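Local coordinates for protein putative nucleotide sugar epimerase/ dehydratase (Bordetella bronchiseptica, PDB 2Q1S) that binds NADH in a Rossmann fold and probably acts on nucleotide sugars as an epimerase or dehydratase in lipopolysaccharide O-antigen biosynthesis, at residues L248-G253 with T291-L296; N233-F238 with R258-V263; D276-G281 with R332-F337; I271-D276 with Y283-G288. All blocks are in the same frame, centred on the assembly; numbering follows the deposited sequence. Where two conformers were deposited one is given.

Interaction 1. Residues L248-G253 with T291-L296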
loop_
_atom_site.group_PDB
_atom_site.type_symbol
_atom_site.label_atom_id
_atom_site.label_comp_id
_atom_site.label_asym_id
_atom_site.label_seq_id
_atom_site.Cartn_x
_atom_site.Cartn_y
_atom_site.Cartn_z
ATOM N N LEU A 248 13.906 -28.058 22.838
ATOM C CA LEU A 248 13.208 -26.927 22.222
ATOM C C LEU A 248 13.958 -25.637 22.505
ATOM O O LEU A 248 14.098 -25.257 23.669
ATOM C CB LEU A 248 11.772 -26.820 22.742
ATOM C CG LEU A 248 10.834 -28.025 22.591
ATOM C CD1 LEU A 248 9.420 -27.611 22.910
ATOM C CD2 LEU A 248 10.906 -28.646 21.197
ATOM N N PRO A 249 14.430 -24.948 21.450
ATOM C CA PRO A 249 15.178 -23.722 21.690
ATOM C C PRO A 249 14.257 -22.574 22.105
ATOM O O PRO A 249 13.340 -22.211 21.367
ATOM C CB PRO A 249 15.845 -23.440 20.339
ATOM C CG PRO A 249 14.979 -24.107 19.329
ATOM C CD PRO A 249 14.283 -25.248 20.011
ATOM N N LEU A 250 14.483 -22.036 23.300
ATOM C CA LEU A 250 13.771 -20.840 23.750
ATOM C C LEU A 250 14.677 -19.632 23.589
ATOM O O LEU A 250 15.839 -19.663 23.989
ATOM C CB LEU A 250 13.324 -20.955 25.214
ATOM C CG LEU A 250 12.293 -22.003 25.643
ATOM C CD1 LEU A 250 12.098 -21.912 27.146
ATOM C CD2 LEU A 250 10.965 -21.802 24.932
ATOM N N GLU A 251 14.149 -18.581 22.974
ATOM C CA GLU A 251 14.870 -17.320 22.888
ATOM C C GLU A 251 14.513 -16.513 24.125
ATOM O O GLU A 251 13.331 -16.280 24.405
ATOM C CB GLU A 251 14.504 -16.558 21.608
ATOM N N ASN A 252 15.536 -16.124 24.877
ATOM C CA ASN A 252 15.366 -15.303 26.082
ATOM C C ASN A 252 14.518 -15.965 27.175
ATOM O O ASN A 252 13.779 -15.287 27.894
ATOM C CB ASN A 252 14.796 -13.923 25.720
ATOM C CG ASN A 252 15.597 -13.224 24.639
ATOM O OD1 ASN A 252 16.810 -13.032 24.773
ATOM N ND2 ASN A 252 14.923 -12.839 23.560
ATOM N N GLY A 253 14.626 -17.285 27.296
ATOM C CA GLY A 253 13.902 -18.022 28.331
ATOM C C GLY A 253 12.406 -18.168 28.079
ATOM O O GLY A 253 11.672 -18.625 28.965
ATOM N N THR A 291 -0.401 -16.954 26.181
ATOM C CA THR A 291 0.445 -18.060 26.617
ATOM C C THR A 291 1.879 -17.676 26.326
ATOM O O THR A 291 2.190 -17.237 25.212
ATOM C CB THR A 291 0.095 -19.368 25.855
ATOM O OG1 THR A 291 -1.299 -19.640 26.009
ATOM C CG2 THR A 291 0.907 -20.570 26.374
ATOM N N SER A 292 2.759 -17.859 27.286
ATOM C CA SER A 292 4.145 -17.605 27.055
ATOM C C SER A 292 4.776 -18.707 26.238
ATOM O O SER A 292 4.312 -19.798 26.226
ATOM C CB SER A 292 4.885 -17.404 28.358
ATOM O OG SER A 292 4.995 -18.597 29.077
ATOM N N ILE A 293 5.858 -18.397 25.571
ATOM C CA ILE A 293 6.562 -19.407 24.778
ATOM C C ILE A 293 7.089 -20.523 25.689
ATOM O O ILE A 293 7.102 -21.693 25.293
ATOM C CB ILE A 293 7.671 -18.774 23.906
ATOM C CG1 ILE A 293 7.067 -17.689 23.006
ATOM C CG2 ILE A 293 8.420 -19.824 23.073
ATOM C CD1 ILE A 293 5.915 -18.181 22.143
ATOM N N ALA A 294 7.472 -20.171 26.919
ATOM C CA ALA A 294 7.922 -21.187 27.889
ATOM C C ALA A 294 6.817 -22.203 28.208
ATOM O O ALA A 294 7.099 -23.399 28.264
ATOM C CB ALA A 294 8.458 -20.553 29.164
ATOM N N ASP A 295 5.577 -21.724 28.392
ATOM C CA ASP A 295 4.442 -22.594 28.714
ATOM C C ASP A 295 4.009 -23.410 27.508
ATOM O O ASP A 295 3.682 -24.591 27.636
ATOM C CB ASP A 295 3.264 -21.803 29.283
ATOM C CG ASP A 295 3.518 -21.324 30.699
ATOM O OD1 ASP A 295 4.502 -21.784 31.326
ATOM O OD2 ASP A 295 2.736 -20.492 31.197
ATOM N N LEU A 296 4.013 -22.771 26.339
ATOM C CA LEU A 296 3.837 -23.510 25.079
ATOM C C LEU A 296 4.800 -24.710 25.000
ATOM O O LEU A 296 4.372 -25.867 24.836
ATOM C CB LEU A 296 4.001 -22.573 23.868
ATOM C CG LEU A 296 3.720 -23.174 22.480
ATOM C CD1 LEU A 296 2.216 -23.187 22.206
ATOM C CD2 LEU A 296 4.447 -22.389 21.369
#

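Interaction 2. Residues N233-F238 with R258-V263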
loop_
_atom_site.group_PDB
_atom_site.type_symbol
_atom_site.label_atom_id
_atom_site.label_comp_id
_atom_site.label_asym_id
_atom_site.label_seq_id
_atom_site.Cartn_x
_atom_site.Cartn_y
_atom_site.Cartn_z
ATOM N N ASN A 233 6.760 -21.305 11.936
ATOM C CA ASN A 233 6.193 -20.675 13.124
ATOM C C ASN A 233 6.587 -21.515 14.338
ATOM O O ASN A 233 6.945 -22.688 14.193
ATOM C CB ASN A 233 4.670 -20.634 12.982
ATOM C CG ASN A 233 4.193 -19.436 12.179
ATOM O OD1 ASN A 233 4.454 -18.286 12.554
ATOM N ND2 ASN A 233 3.456 -19.687 11.104
ATOM N N VAL A 234 6.504 -20.910 15.518
ATOM C CA VAL A 234 7.022 -21.516 16.739
ATOM C C VAL A 234 6.308 -22.831 17.082
ATOM O O VAL A 234 6.960 -23.811 17.428
ATOM C CB VAL A 234 7.044 -20.530 17.930
ATOM C CG1 VAL A 234 5.628 -20.009 18.267
ATOM C CG2 VAL A 234 7.776 -21.120 19.148
ATOM N N THR A 235 4.977 -22.846 16.978
ATOM C CA THR A 235 4.252 -24.076 17.352
ATOM C C THR A 235 4.622 -25.335 16.540
ATOM O O THR A 235 5.022 -26.341 17.135
ATOM C CB THR A 235 2.727 -23.840 17.416
ATOM O OG1 THR A 235 2.469 -22.717 18.271
ATOM C CG2 THR A 235 1.979 -25.066 17.945
ATOM N N PRO A 236 4.483 -25.302 15.194
ATOM C CA PRO A 236 4.877 -26.488 14.433
ATOM C C PRO A 236 6.378 -26.833 14.538
ATOM O O PRO A 236 6.753 -28.015 14.457
ATOM C CB PRO A 236 4.446 -26.159 13.002
ATOM C CG PRO A 236 4.456 -24.662 12.952
ATOM C CD PRO A 236 3.926 -24.270 14.306
ATOM N N THR A 237 7.204 -25.804 14.750
ATOM C CA THR A 237 8.634 -26.039 14.983
ATOM C C THR A 237 8.842 -26.824 16.263
ATOM O O THR A 237 9.541 -27.843 16.257
ATOM C CB THR A 237 9.418 -24.722 15.027
ATOM O OG1 THR A 237 9.408 -24.147 13.726
ATOM C CG2 THR A 237 10.872 -24.966 15.399
ATOM N N PHE A 238 8.232 -26.348 17.348
ATOM C CA PHE A 238 8.357 -27.018 18.646
ATOM C C PHE A 238 7.779 -28.427 18.637
ATOM O O PHE A 238 8.377 -29.336 19.211
ATOM C CB PHE A 238 7.689 -26.207 19.755
ATOM C CG PHE A 238 8.494 -25.036 20.243
ATOM C CD1 PHE A 238 9.707 -24.676 19.648
ATOM C CD2 PHE A 238 8.037 -24.307 21.332
ATOM C CE1 PHE A 238 10.434 -23.588 20.123
ATOM C CE2 PHE A 238 8.746 -23.207 21.806
ATOM C CZ PHE A 238 9.954 -22.847 21.205
ATOM N N ARG A 258 2.083 -14.816 23.598
ATOM C CA ARG A 258 1.240 -14.671 22.415
ATOM C C ARG A 258 -0.196 -15.107 22.682
ATOM O O ARG A 258 -0.446 -15.920 23.580
ATOM C CB ARG A 258 1.839 -15.479 21.281
ATOM C CG ARG A 258 3.263 -15.042 20.950
ATOM C CD ARG A 258 3.651 -15.547 19.598
ATOM N NE ARG A 258 5.101 -15.549 19.423
ATOM C CZ ARG A 258 5.708 -15.889 18.293
ATOM N NH1 ARG A 258 4.995 -16.237 17.232
ATOM N NH2 ARG A 258 7.027 -15.876 18.225
ATOM N N ASP A 259 -1.136 -14.562 21.904
ATOM C CA ASP A 259 -2.527 -14.970 21.978
ATOM C C ASP A 259 -2.754 -16.032 20.898
ATOM O O ASP A 259 -3.203 -15.715 19.802
ATOM C CB ASP A 259 -3.426 -13.733 21.772
ATOM C CG ASP A 259 -4.911 -14.062 21.743
ATOM O OD1 ASP A 259 -5.263 -15.209 21.388
ATOM O OD2 ASP A 259 -5.733 -13.163 22.034
ATOM N N PHE A 260 -2.400 -17.281 21.191
ATOM C CA PHE A 260 -2.564 -18.346 20.201
ATOM C C PHE A 260 -4.048 -18.624 20.004
ATOM O O PHE A 260 -4.841 -18.523 20.957
ATOM C CB PHE A 260 -1.855 -19.632 20.646
ATOM C CG PHE A 260 -0.360 -19.500 20.727
ATOM C CD1 PHE A 260 0.414 -19.554 19.581
ATOM C CD2 PHE A 260 0.273 -19.302 21.962
ATOM C CE1 PHE A 260 1.805 -19.414 19.650
ATOM C CE2 PHE A 260 1.656 -19.158 22.039
ATOM C CZ PHE A 260 2.425 -19.218 20.876
ATOM N N ILE A 261 -4.406 -18.987 18.775
ATOM C CA ILE A 261 -5.789 -19.356 18.448
ATOM C C ILE A 261 -5.777 -20.581 17.538
ATOM O O ILE A 261 -4.993 -20.653 16.600
ATOM C CB ILE A 261 -6.591 -18.177 17.813
ATOM C CG1 ILE A 261 -8.055 -18.590 17.559
ATOM C CG2 ILE A 261 -5.873 -17.621 16.548
ATOM C CD1 ILE A 261 -8.965 -17.468 17.141
ATOM N N PHE A 262 -6.645 -21.552 17.840
ATOM C CA PHE A 262 -6.650 -22.815 17.098
ATOM C C PHE A 262 -7.291 -22.607 15.731
ATOM O O PHE A 262 -8.287 -21.885 15.617
ATOM C CB PHE A 262 -7.398 -23.870 17.923
ATOM C CG PHE A 262 -7.376 -25.262 17.345
ATOM C CD1 PHE A 262 -6.182 -25.935 17.138
ATOM C CD2 PHE A 262 -8.583 -25.908 17.028
ATOM C CE1 PHE A 262 -6.182 -27.249 16.644
ATOM C CE2 PHE A 262 -8.589 -27.227 16.508
ATOM C CZ PHE A 262 -7.386 -27.881 16.297
ATOM N N VAL A 263 -6.768 -23.290 14.722
ATOM C CA VAL A 263 -7.134 -22.980 13.349
ATOM C C VAL A 263 -8.622 -23.255 13.048
ATOM O O VAL A 263 -9.232 -22.526 12.284
ATOM C CB VAL A 263 -6.222 -23.742 12.343
ATOM C CG1 VAL A 263 -6.440 -25.305 12.404
ATOM C CG2 VAL A 263 -6.377 -23.200 10.938
HETATM O O HOH W 1 5.594 -18.134 15.343
#

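Interaction 3. Residues D276-G281 with R332-F337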
loop_
_atom_site.group_PDB
_atom_site.type_symbol
_atom_site.label_atom_id
_atom_site.label_comp_id
_atom_site.label_asym_id
_atom_site.label_seq_id
_atom_site.Cartn_x
_atom_site.Cartn_y
_atom_site.Cartn_z
ATOM N N ASP A 276 -22.305 -12.969 8.613
ATOM C CA ASP A 276 -22.940 -11.923 9.414
ATOM C C ASP A 276 -22.158 -10.637 9.616
ATOM O O ASP A 276 -22.670 -9.689 10.223
ATOM C CB ASP A 276 -23.318 -12.468 10.791
ATOM C CG ASP A 276 -24.417 -13.530 10.733
ATOM O OD1 ASP A 276 -25.361 -13.414 9.930
ATOM O OD2 ASP A 276 -24.321 -14.474 11.516
ATOM N N GLY A 277 -20.911 -10.610 9.147
ATOM C CA GLY A 277 -20.112 -9.382 9.315
ATOM C C GLY A 277 -20.659 -8.188 8.529
ATOM O O GLY A 277 -21.118 -8.337 7.395
ATOM N N THR A 278 -20.519 -7.003 9.109
ATOM C CA THR A 278 -20.993 -5.777 8.464
ATOM C C THR A 278 -20.077 -5.405 7.284
ATOM O O THR A 278 -18.848 -5.298 7.466
ATOM C CB THR A 278 -20.951 -4.641 9.454
ATOM O OG1 THR A 278 -21.797 -4.975 10.550
ATOM C CG2 THR A 278 -21.496 -3.345 8.832
ATOM N N PRO A 279 -20.647 -5.218 6.071
ATOM C CA PRO A 279 -19.838 -4.754 4.935
ATOM C C PRO A 279 -19.104 -3.456 5.294
ATOM O O PRO A 279 -19.678 -2.520 5.883
ATOM C CB PRO A 279 -20.889 -4.533 3.831
ATOM C CG PRO A 279 -21.955 -5.543 4.174
ATOM C CD PRO A 279 -22.059 -5.414 5.677
ATOM N N GLY A 280 -17.826 -3.438 4.936
ATOM C CA GLY A 280 -16.949 -2.329 5.273
ATOM C C GLY A 280 -16.300 -2.471 6.633
ATOM O O GLY A 280 -15.448 -1.660 6.987
ATOM N N GLY A 281 -16.694 -3.501 7.392
ATOM C CA GLY A 281 -16.269 -3.607 8.769
ATOM C C GLY A 281 -15.046 -4.459 9.011
ATOM O O GLY A 281 -14.484 -5.056 8.091
ATOM N N ARG A 332 -17.847 -11.414 19.413
ATOM C CA ARG A 332 -18.752 -12.154 20.276
ATOM C C ARG A 332 -20.153 -11.542 20.167
ATOM O O ARG A 332 -21.173 -12.317 20.146
ATOM C CB ARG A 332 -18.229 -12.106 21.716
ATOM C CG ARG A 332 -19.073 -12.823 22.773
ATOM C CD ARG A 332 -18.362 -12.753 24.125
ATOM N NE ARG A 332 -17.505 -13.947 24.262
ATOM C CZ ARG A 332 -16.174 -13.955 24.443
ATOM N NH1 ARG A 332 -15.496 -12.819 24.547
ATOM N NH2 ARG A 332 -15.522 -15.126 24.555
ATOM N N ARG A 333 -20.208 -10.179 20.230
ATOM C CA ARG A 333 -21.472 -9.451 20.385
ATOM C C ARG A 333 -22.252 -9.434 19.072
ATOM O O ARG A 333 -23.462 -9.690 19.047
ATOM C CB ARG A 333 -21.186 -8.023 20.870
ATOM C CG ARG A 333 -22.422 -7.128 21.005
ATOM C CD ARG A 333 -22.054 -5.700 21.399
ATOM N NE ARG A 333 -21.150 -5.095 20.421
ATOM C CZ ARG A 333 -19.860 -4.818 20.638
ATOM N NH1 ARG A 333 -19.293 -5.062 21.823
ATOM N NH2 ARG A 333 -19.143 -4.273 19.663
ATOM N N GLU A 334 -21.549 -9.134 17.982
ATOM C CA GLU A 334 -22.184 -8.973 16.685
ATOM C C GLU A 334 -22.358 -10.269 15.913
ATOM O O GLU A 334 -23.294 -10.403 15.132
ATOM C CB GLU A 334 -21.366 -8.017 15.826
ATOM C CG GLU A 334 -21.493 -6.582 16.227
ATOM C CD GLU A 334 -20.905 -5.647 15.198
ATOM O OE1 GLU A 334 -20.763 -6.054 14.011
ATOM O OE2 GLU A 334 -20.603 -4.498 15.587
ATOM N N LEU A 335 -21.442 -11.214 16.102
ATOM C CA LEU A 335 -21.434 -12.416 15.288
ATOM C C LEU A 335 -21.770 -13.660 16.086
ATOM O O LEU A 335 -21.944 -14.738 15.512
ATOM C CB LEU A 335 -20.052 -12.602 14.630
ATOM C CG LEU A 335 -19.458 -11.382 13.919
ATOM C CD1 LEU A 335 -18.100 -11.739 13.349
ATOM C CD2 LEU A 335 -20.364 -10.882 12.799
ATOM N N GLY A 336 -21.838 -13.514 17.409
ATOM C CA GLY A 336 -21.997 -14.669 18.294
ATOM C C GLY A 336 -20.814 -15.623 18.240
ATOM O O GLY A 336 -20.951 -16.803 18.574
ATOM N N PHE A 337 -19.654 -15.113 17.822
ATOM C CA PHE A 337 -18.467 -15.946 17.697
ATOM C C PHE A 337 -17.531 -15.819 18.906
ATOM O O PHE A 337 -17.238 -14.704 19.332
ATOM C CB PHE A 337 -17.700 -15.621 16.404
ATOM C CG PHE A 337 -16.348 -16.260 16.360
ATOM C CD1 PHE A 337 -16.201 -17.578 15.942
ATOM C CD2 PHE A 337 -15.235 -15.579 16.813
ATOM C CE1 PHE A 337 -14.958 -18.180 15.942
ATOM C CE2 PHE A 337 -13.988 -16.176 16.805
ATOM C CZ PHE A 337 -13.853 -17.485 16.371
HETATM O O HOH W 2 -20.839 -3.521 12.706
#

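Interaction 4. Residues I271-D276 with Y283-G288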
loop_
_atom_site.group_PDB
_atom_site.type_symbol
_atom_site.label_atom_id
_atom_site.label_comp_id
_atom_site.label_asym_id
_atom_site.label_seq_id
_atom_site.Cartn_x
_atom_site.Cartn_y
_atom_site.Cartn_z
ATOM N N ILE A 271 -15.945 -17.805 8.729
ATOM C CA ILE A 271 -17.309 -18.082 8.293
ATOM C C ILE A 271 -18.342 -17.139 8.941
ATOM O O ILE A 271 -19.305 -16.656 8.281
ATOM C CB ILE A 271 -17.640 -19.572 8.519
ATOM C CG1 ILE A 271 -16.793 -20.423 7.546
ATOM C CG2 ILE A 271 -19.162 -19.823 8.361
ATOM C CD1 ILE A 271 -16.730 -21.884 7.902
ATOM N N ALA A 272 -18.164 -16.828 10.220
ATOM C CA ALA A 272 -19.059 -15.861 10.888
ATOM C C ALA A 272 -18.953 -14.457 10.280
ATOM O O ALA A 272 -19.943 -13.743 10.154
ATOM C CB ALA A 272 -18.803 -15.831 12.391
ATOM N N CYS A 273 -17.739 -14.069 9.910
ATOM C CA CYS A 273 -17.543 -12.800 9.207
ATOM C C CYS A 273 -18.311 -12.817 7.887
ATOM O O CYS A 273 -18.950 -11.835 7.542
ATOM C CB CYS A 273 -16.053 -12.567 8.940
ATOM S SG CYS A 273 -15.137 -12.024 10.431
ATOM N N ALA A 274 -18.170 -13.900 7.117
ATOM C CA ALA A 274 -18.854 -14.027 5.831
ATOM C C ALA A 274 -20.357 -13.936 5.995
ATOM O O ALA A 274 -21.042 -13.168 5.318
ATOM C CB ALA A 274 -18.518 -15.327 5.155
ATOM N N ALA A 275 -20.883 -14.757 6.893
ATOM C CA ALA A 275 -22.321 -14.829 7.053
ATOM C C ALA A 275 -22.931 -13.526 7.582
ATOM O O ALA A 275 -23.926 -13.040 7.045
ATOM C CB ALA A 275 -22.666 -16.016 7.979
ATOM N N ASP A 276 -22.305 -12.969 8.613
ATOM C CA ASP A 276 -22.940 -11.923 9.414
ATOM C C ASP A 276 -22.158 -10.637 9.616
ATOM O O ASP A 276 -22.670 -9.689 10.223
ATOM C CB ASP A 276 -23.318 -12.468 10.791
ATOM C CG ASP A 276 -24.417 -13.530 10.733
ATOM O OD1 ASP A 276 -25.361 -13.414 9.930
ATOM O OD2 ASP A 276 -24.321 -14.474 11.516
ATOM N N TYR A 283 -13.238 -7.159 12.210
ATOM C CA TYR A 283 -13.429 -7.944 13.434
ATOM C C TYR A 283 -12.138 -8.626 13.803
ATOM O O TYR A 283 -11.502 -9.239 12.980
ATOM C CB TYR A 283 -14.488 -9.036 13.248
ATOM C CG TYR A 283 -15.852 -8.509 12.903
ATOM C CD1 TYR A 283 -16.188 -8.250 11.553
ATOM C CD2 TYR A 283 -16.796 -8.230 13.890
ATOM C CE1 TYR A 283 -17.440 -7.721 11.220
ATOM C CE2 TYR A 283 -18.048 -7.729 13.544
ATOM C CZ TYR A 283 -18.355 -7.467 12.226
ATOM O OH TYR A 283 -19.612 -6.973 11.912
ATOM N N ASN A 284 -11.759 -8.510 15.066
ATOM C CA ASN A 284 -10.705 -9.376 15.617
ATOM C C ASN A 284 -11.249 -10.795 15.810
ATOM O O ASN A 284 -12.317 -10.975 16.420
ATOM C CB ASN A 284 -10.212 -8.880 16.980
ATOM C CG ASN A 284 -9.583 -7.500 16.923
ATOM O OD1 ASN A 284 -9.024 -7.105 15.928
ATOM N ND2 ASN A 284 -9.666 -6.775 18.029
ATOM N N ILE A 285 -10.519 -11.781 15.283
ATOM C CA ILE A 285 -10.801 -13.206 15.516
ATOM C C ILE A 285 -9.631 -13.701 16.416
ATOM O O ILE A 285 -8.492 -13.875 15.968
ATOM C CB ILE A 285 -10.870 -13.980 14.140
ATOM C CG1 ILE A 285 -12.007 -13.391 13.271
ATOM C CG2 ILE A 285 -11.069 -15.497 14.360
ATOM C CD1 ILE A 285 -13.370 -13.283 13.937
ATOM N N ALA A 286 -9.929 -13.811 17.714
ATOM C CA ALA A 286 -8.895 -13.911 18.747
ATOM C C ALA A 286 -9.349 -14.793 19.893
ATOM O O ALA A 286 -10.534 -14.893 20.160
ATOM C CB ALA A 286 -8.542 -12.513 19.276
ATOM N N SER A 287 -8.391 -15.440 20.548
ATOM C CA SER A 287 -8.688 -16.222 21.753
ATOM C C SER A 287 -8.887 -15.395 23.017
ATOM O O SER A 287 -9.587 -15.836 23.930
ATOM C CB SER A 287 -7.595 -17.256 22.048
ATOM O OG SER A 287 -6.387 -16.618 22.426
ATOM N N GLY A 288 -8.221 -14.252 23.104
ATOM C CA GLY A 288 -8.287 -13.429 24.318
ATOM C C GLY A 288 -7.434 -13.954 25.465
ATOM O O GLY A 288 -7.529 -13.452 26.606
#

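Interaction 1. Residues L248-G253 with T291-L296
A loop of the UDP site, residues 248-253, lies against the first turn of helix 293-304, with Leu250 resting on Ile293 and Ala294. The Leu250 branches divide the work: CD2 comes to 3.7 Å from Ile293 CG2, while CD1 is at 4.4 Å from Ala294 CB. Leu250 and Ile293 run past each other in opposite directions, so the contact is made alongside. Ile293 offers CG2 because that methyl lies anti to its backbone N; chi1 of -56° turns the CG1 branch away from the loop, toward Arg258, on which the side chain also packs. A beta-branched residue suits this place, since it can serve both neighbours at once.

In the chain this is where strand 291-292 passes into a helix, and Ser292 is the N-cap of helix 293-304. Its OG accepts from Asp295 N at 3.3 Å with an N-H···O angle of 155°, a capping bond that engages an amide of the first turn. Ala294 is small enough for the loop backbone to come close, and its CB lies 3.8 Å from Gly253 O. Gly253 has a positive phi (74°), a conformation that glycine adopts easily as the loop turns.

Leu250 also packs on Leu310 and Arg312, and Leu248 reaches Phe238 of helix 234-243. Between and beside these inward-facing leucines, the exposed residues Pro249 and Glu251 contact UDP in crystals of this protein, although no UDP is bound to this chain.

Interaction 2. Residues N233-F238 with R258-V263
Val234 CG1 fits into the corner formed by Arg258 and Phe260, touching a different part of each. It occupies the crowded position between its own backbone N and carbonyl carbon (chi1 60°), and from there lies over one face of the guanidinium, toward its rim, 4.0 Å from Arg258 NH1. The same methyl approaches the Phe260 ring at its edge, 4.1 Å from CE1. Val234 CG2, anti to the backbone N, goes to a face of the Phe238 ring, so both branches of the valine are used. Thr235 OG1 meets Phe260 obliquely, 3.6 Å from CE1.

Arg258 extends from CG to NE, a shape that brings its guanidinium to the start of helix 234-243 while its CB stays over a face of Phe260. At its tip, water 1 accepts from Arg258 NH1 at 2.7 Å and from Val234 N at 2.9 Å, and donates to Asn233 OD1 at 3.0 Å. Asn233 is at the N-cap position, yet it reaches the first turn through this water and makes no direct capping bond.

NH1 is also hydrogen-bonded to Asn210, and Arg258 and Asn210 both contact UDP in crystals of this protein. The contact thus joins apolar packing to a water that bridges the helix start and the arginine, an arrangement consistent with holding the guanidinium in position for the nucleotide.

Interaction 3. Residues D276-G281 with R332-F337
Asp276, the last residue of helix 263-276, meets Leu335 of helix 329-335. The leucine methyl CD2 lies 3.9 Å from Asp276 CB and 3.7 Å from Asp276 O, so the backbone takes as much part as the side chain. The carboxylate has its own partner, a salt bridge from OD1 to Lys29, which suits an aspartate near the surface.

At Gly277, the first residue to leave helical geometry, the chain changes direction, and its N comes to 3.7 Å from the same Leu335 CD2.

At Thr278 the contact becomes polar. Its OG1, beside the backbone N (chi1 -60°), lies 3.8 Å from Glu334 OE1, and the two side chains cross at about a right angle. Water 2 spans them, 2.8 Å from Thr278 OG1 and donating to Glu334 OE1 at 2.9 Å. That carboxylate oxygen is also held by Tyr283.

Thr278 then opens a type II beta turn that closes with Gly281 N donating to Thr278 O at 2.8 Å. Pro279 and Gly280 fill its central positions; at Gly280, with phi 87°, any CB would be jammed against the preceding carbonyl oxygen.

The last two residues of the turn, Gly280 and Gly281, make backbone hydrogen bonds to Thr203 and Arg205 of strand 203-212. The loop therefore runs from the end of helix 263-276 to the start of strand 281-284, with helix 329-335 packed against its first half.

Interaction 4. Residues I271-D276 with Y283-G288
Cys273, on the inner side of helix 263-276, places its sulfur against both Tyr283 and Ile285, two residues whose side chains point toward the helix. The CB of Tyr283 lies 4.2 Å from Cys273 SG, and CD1, on the near side of the ring, is at 4.1 Å from the same sulfur. With CG beside the backbone N (chi1 -61°), the ring extends along the helix, and SG sits obliquely to it, 5.0 Å from the centroid and 49° off the ring normal, a sulfur-aromatic contact. On the other side of the ring CD2 meets Leu335 of helix 329-335, and Lys330 of that helix adds a cation-pi contact. At the tip, OH accepts from Thr278 N as well as bonding to Glu334 OE1, so a tyrosine suits the site: an apolar ring within the core and a hydroxyl to satisfy the polar groups at its margin.

Ile285 approaches the same sulfur with its far methyl, CD1 to Cys273 SG being 4.1 Å. Its second branch, CG2, lies anti to the backbone N, and CG1 carries CD1 to the cysteine. The compact, polarisable thiol thus packs against an aromatic and an aliphatic group together, with no hydrogen bond between the two segments.

Cys273 also touches Val204 and Ala206 of strand 203-212, to which strand 281-284 pairs in parallel. The helix therefore packs across both strands of the Rossmann sheet, while Ile271 meets helix 43-54 and Ala272 meets Leu335 of helix 329-335.

In the fold
Interactions 1 and 4 are buried and apolar, whereas 2 and 3 are only partly buried and each uses a bridging water to join polar groups. Interactions 1 and 2 touch near the UDP site and reach neighbouring strands, 257-262 and 291-292, with Thr291 N probably donating to Arg258 O. Interactions 3 and 4 share Asp276 and lie about 7 Å apart between centres, around the end of helix 263-276, with Tyr283 reaching into both. Interaction 2 meets interaction 4 where Ser287 OG bonds Phe260 O. Interactions 1 and 3 are farthest apart, about 34 Å between centres, with the Rossmann sheet linking the two regions.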